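Local coordinates for protein calreticulin, putative (Trypanosoma cruzi, PDB 5HCF) that probably serves as a lectin-like chaperone of the parasite, its globular domain binding both carbohydrate and peptide ligands, at residues 111-115 / 116-120. Sequence-based numbering, arbitrary orientation.
Sequences PDRCG and SQNRV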
ATOM      1  N   PRO A 111      -0.377   1.004   5.835  1.00 32.23           N
ATOM      2  CA  PRO A 111      -0.329   1.114   7.297  1.00 31.31           C
ATOM      3  C   PRO A 111      -0.072  -0.220   7.990  1.00 31.35           C
ATOM      4  O   PRO A 111      -0.513  -1.263   7.507  1.00 34.38           O
ATOM      5  CB  PRO A 111      -1.719   1.652   7.649  1.00 29.35           C
ATOM      6  CG  PRO A 111      -2.592   1.140   6.555  1.00 27.33           C
ATOM      7  CD  PRO A 111      -1.740   1.225   5.317  1.00 30.07           C
ATOM      8  N   ASP A 112       0.632  -0.176   9.117  1.00 29.52           N
ATOM      9  CA  ASP A 112       0.904  -1.374   9.904  1.00 29.69           C
ATOM     10  C   ASP A 112       1.000  -0.980  11.370  1.00 29.44           C
ATOM     11  O   ASP A 112       1.652  -0.002  11.717  1.00 29.06           O
ATOM     12  CB  ASP A 112       2.190  -2.065   9.439  1.00 27.32           C
ATOM     13  CG  ASP A 112       2.397  -3.424  10.095  1.00 28.51           C
ATOM     14  OD1 ASP A 112       1.436  -3.965  10.687  1.00 31.05           O
ATOM     15  OD2 ASP A 112       3.523  -3.955  10.013  1.00 28.77           O
ATOM     16  N   ARG A 113       0.320  -1.728  12.230  0.73 31.39           N
ATOM     17  CA  ARG A 113       0.310  -1.412  13.652  0.73 33.69           C
ATOM     18  C   ARG A 113       0.234  -2.659  14.530  0.73 35.16           C
ATOM     19  O   ARG A 113      -0.444  -3.639  14.197  0.73 35.39           O
ATOM     20  CB  ARG A 113      -0.868  -0.482  13.962  0.73 34.59           C
ATOM     21  CG  ARG A 113      -1.099  -0.207  15.441  0.73 36.66           C
ATOM     22  CD  ARG A 113      -2.501  -0.625  15.862  0.73 36.88           C
ATOM     23  NE  ARG A 113      -3.534   0.267  15.334  0.73 36.91           N
ATOM     24  CZ  ARG A 113      -4.232   1.132  16.068  0.73 37.89           C
ATOM     25  NH1 ARG A 113      -4.015   1.230  17.376  0.73 38.02           N
ATOM     26  NH2 ARG A 113      -5.156   1.895  15.496  0.73 37.03           N
ATOM     27  N   CYS A 114       0.937  -2.606  15.657  1.00 35.35           N
ATOM     28  CA  CYS A 114       0.913  -3.675  16.643  1.00 33.85           C
ATOM     29  C   CYS A 114       1.360  -3.102  17.985  1.00 33.57           C
ATOM     30  O   CYS A 114       2.539  -2.806  18.182  1.00 33.70           O
ATOM     31  CB  CYS A 114       1.812  -4.834  16.212  1.00 34.65           C
ATOM     32  SG  CYS A 114       1.492  -6.388  17.068  1.00 38.25           S
ATOM     33  N   GLY A 115       0.418  -2.945  18.908  1.00 34.33           N
ATOM     34  CA  GLY A 115       0.706  -2.309  20.179  1.00 33.89           C
ATOM     35  C   GLY A 115       0.981  -0.830  19.999  1.00 33.46           C
ATOM     36  O   GLY A 115       0.276  -0.143  19.260  1.00 34.77           O
ATOM     37  N   SER A 116       2.016  -0.337  20.669  1.00 33.24           N
ATOM     38  CA  SER A 116       2.383   1.075  20.583  1.00 34.71           C
ATOM     39  C   SER A 116       3.207   1.347  19.329  1.00 33.16           C
ATOM     40  O   SER A 116       3.664   2.464  19.091  1.00 33.61           O
ATOM     41  CB  SER A 116       3.141   1.507  21.835  1.00 37.65           C
ATOM     42  OG  SER A 116       4.295   0.708  22.015  1.00 41.44           O
ATOM     43  N   GLN A 117       3.386   0.306  18.530  1.00 32.48           N
ATOM     44  CA  GLN A 117       4.119   0.389  17.278  1.00 32.22           C
ATOM     45  C   GLN A 117       3.187   0.758  16.115  1.00 29.15           C
ATOM     46  O   GLN A 117       2.152   0.120  15.910  1.00 27.70           O
ATOM     47  CB  GLN A 117       4.819  -0.948  17.016  1.00 34.32           C
ATOM     48  CG  GLN A 117       5.659  -0.995  15.761  1.00 35.14           C
ATOM     49  CD  GLN A 117       6.203  -2.384  15.496  1.00 36.23           C
ATOM     50  OE1 GLN A 117       5.631  -3.148  14.715  1.00 38.69           O
ATOM     51  NE2 GLN A 117       7.314  -2.721  16.152  1.00 34.39           N
ATOM     52  N   ASN A 118       3.570   1.775  15.345  1.00 30.64           N
ATOM     53  CA  ASN A 118       2.715   2.309  14.278  1.00 31.76           C
ATOM     54  C   ASN A 118       3.535   3.024  13.208  1.00 33.11           C
ATOM     55  O   ASN A 118       4.274   3.962  13.507  1.00 36.07           O
ATOM     56  CB  ASN A 118       1.664   3.266  14.875  1.00 31.36           C
ATOM     57  CG  ASN A 118       0.730   3.873  13.827  1.00 30.24           C
ATOM     58  OD1 ASN A 118       1.153   4.309  12.753  1.00 28.67           O
ATOM     59  ND2 ASN A 118      -0.557   3.914  14.153  1.00 31.88           N
ATOM     60  N   ARG A 119       3.395   2.593  11.960  1.00 31.82           N
ATOM     61  CA  ARG A 119       4.064   3.270  10.854  1.00 32.92           C
ATOM     62  C   ARG A 119       3.413   2.959   9.512  1.00 33.16           C
ATOM     63  O   ARG A 119       2.669   1.982   9.375  1.00 31.54           O
ATOM     64  CB  ARG A 119       5.543   2.885  10.795  1.00 31.06           C
ATOM     65  CG  ARG A 119       5.802   1.537  10.140  1.00 31.62           C
ATOM     66  CD  ARG A 119       7.290   1.295   9.968  1.00 33.62           C
ATOM     67  NE  ARG A 119       7.894   2.308   9.105  1.00 35.06           N
ATOM     68  CZ  ARG A 119       9.151   2.280   8.673  1.00 34.44           C
ATOM     69  NH1 ARG A 119       9.956   1.280   9.011  1.00 35.33           N
ATOM     70  NH2 ARG A 119       9.600   3.252   7.893  1.00 32.54           N
ATOM     71  N   VAL A 120       3.707   3.796   8.522  1.00 33.53           N
ATOM     72  CA  VAL A 120       3.329   3.505   7.147  1.00 32.87           C
ATOM     73  C   VAL A 120       4.518   2.889   6.428  1.00 31.98           C
ATOM     74  O   VAL A 120       5.574   3.504   6.326  1.00 30.72           O
ATOM     75  CB  VAL A 120       2.856   4.772   6.403  1.00 31.19           C
ATOM     76  CG1 VAL A 120       2.459   4.436   4.973  1.00 28.15           C
ATOM     77  CG2 VAL A 120       1.704   5.440   7.158  1.00 30.21           C
TER
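Gln117 swings CG directly away from its own N (chi1 -178°) and stays extended beyond it, which carries the amide out alongside Cys114, OE1 ending 4.4 Å from Cys114 CB; at the root of the chain, Gln117 CB presses on Cys114 O at 3.2 Å. Arg113 CA makes a CA-H...O contact with Gln117 O, and Cys114 N bonds to the same oxygen at 3.0 Å. In return, Gln117 N donates to Cys114 O at 3.2 Å, but from above the carbonyl plane, 54° out of it. These two bonds close a tight hairpin whose type II' turn runs through Gly115, at positive phi, and Ser116. Two residues further along, Asp112 and Arg119 form the next hydrogen-bonded pair: Asp112 N reaches Arg119 O at 3.0 Å, and Arg119 N runs almost straight to Asp112 O.

The side chains then sort by face. Pro111, Arg113, Asn118 and Val120 lie on one side; Pro111 and Val120 touch Tyr148 of the other sheet, and the Asn118 amide is held by Glu141 and Phe139 N. On the reverse are Asp112, Cys114, Gln117 and Arg119. There Cys114 is tied to Cys83 by the disulfide, and His121 NE2 fixes Asp112 OD2. The acetic acid beside Asp112 probably comes from the crystallisation liquor, but a carboxylate on the same face as the disulfide is consistent with the carbohydrate site of related calreticulins.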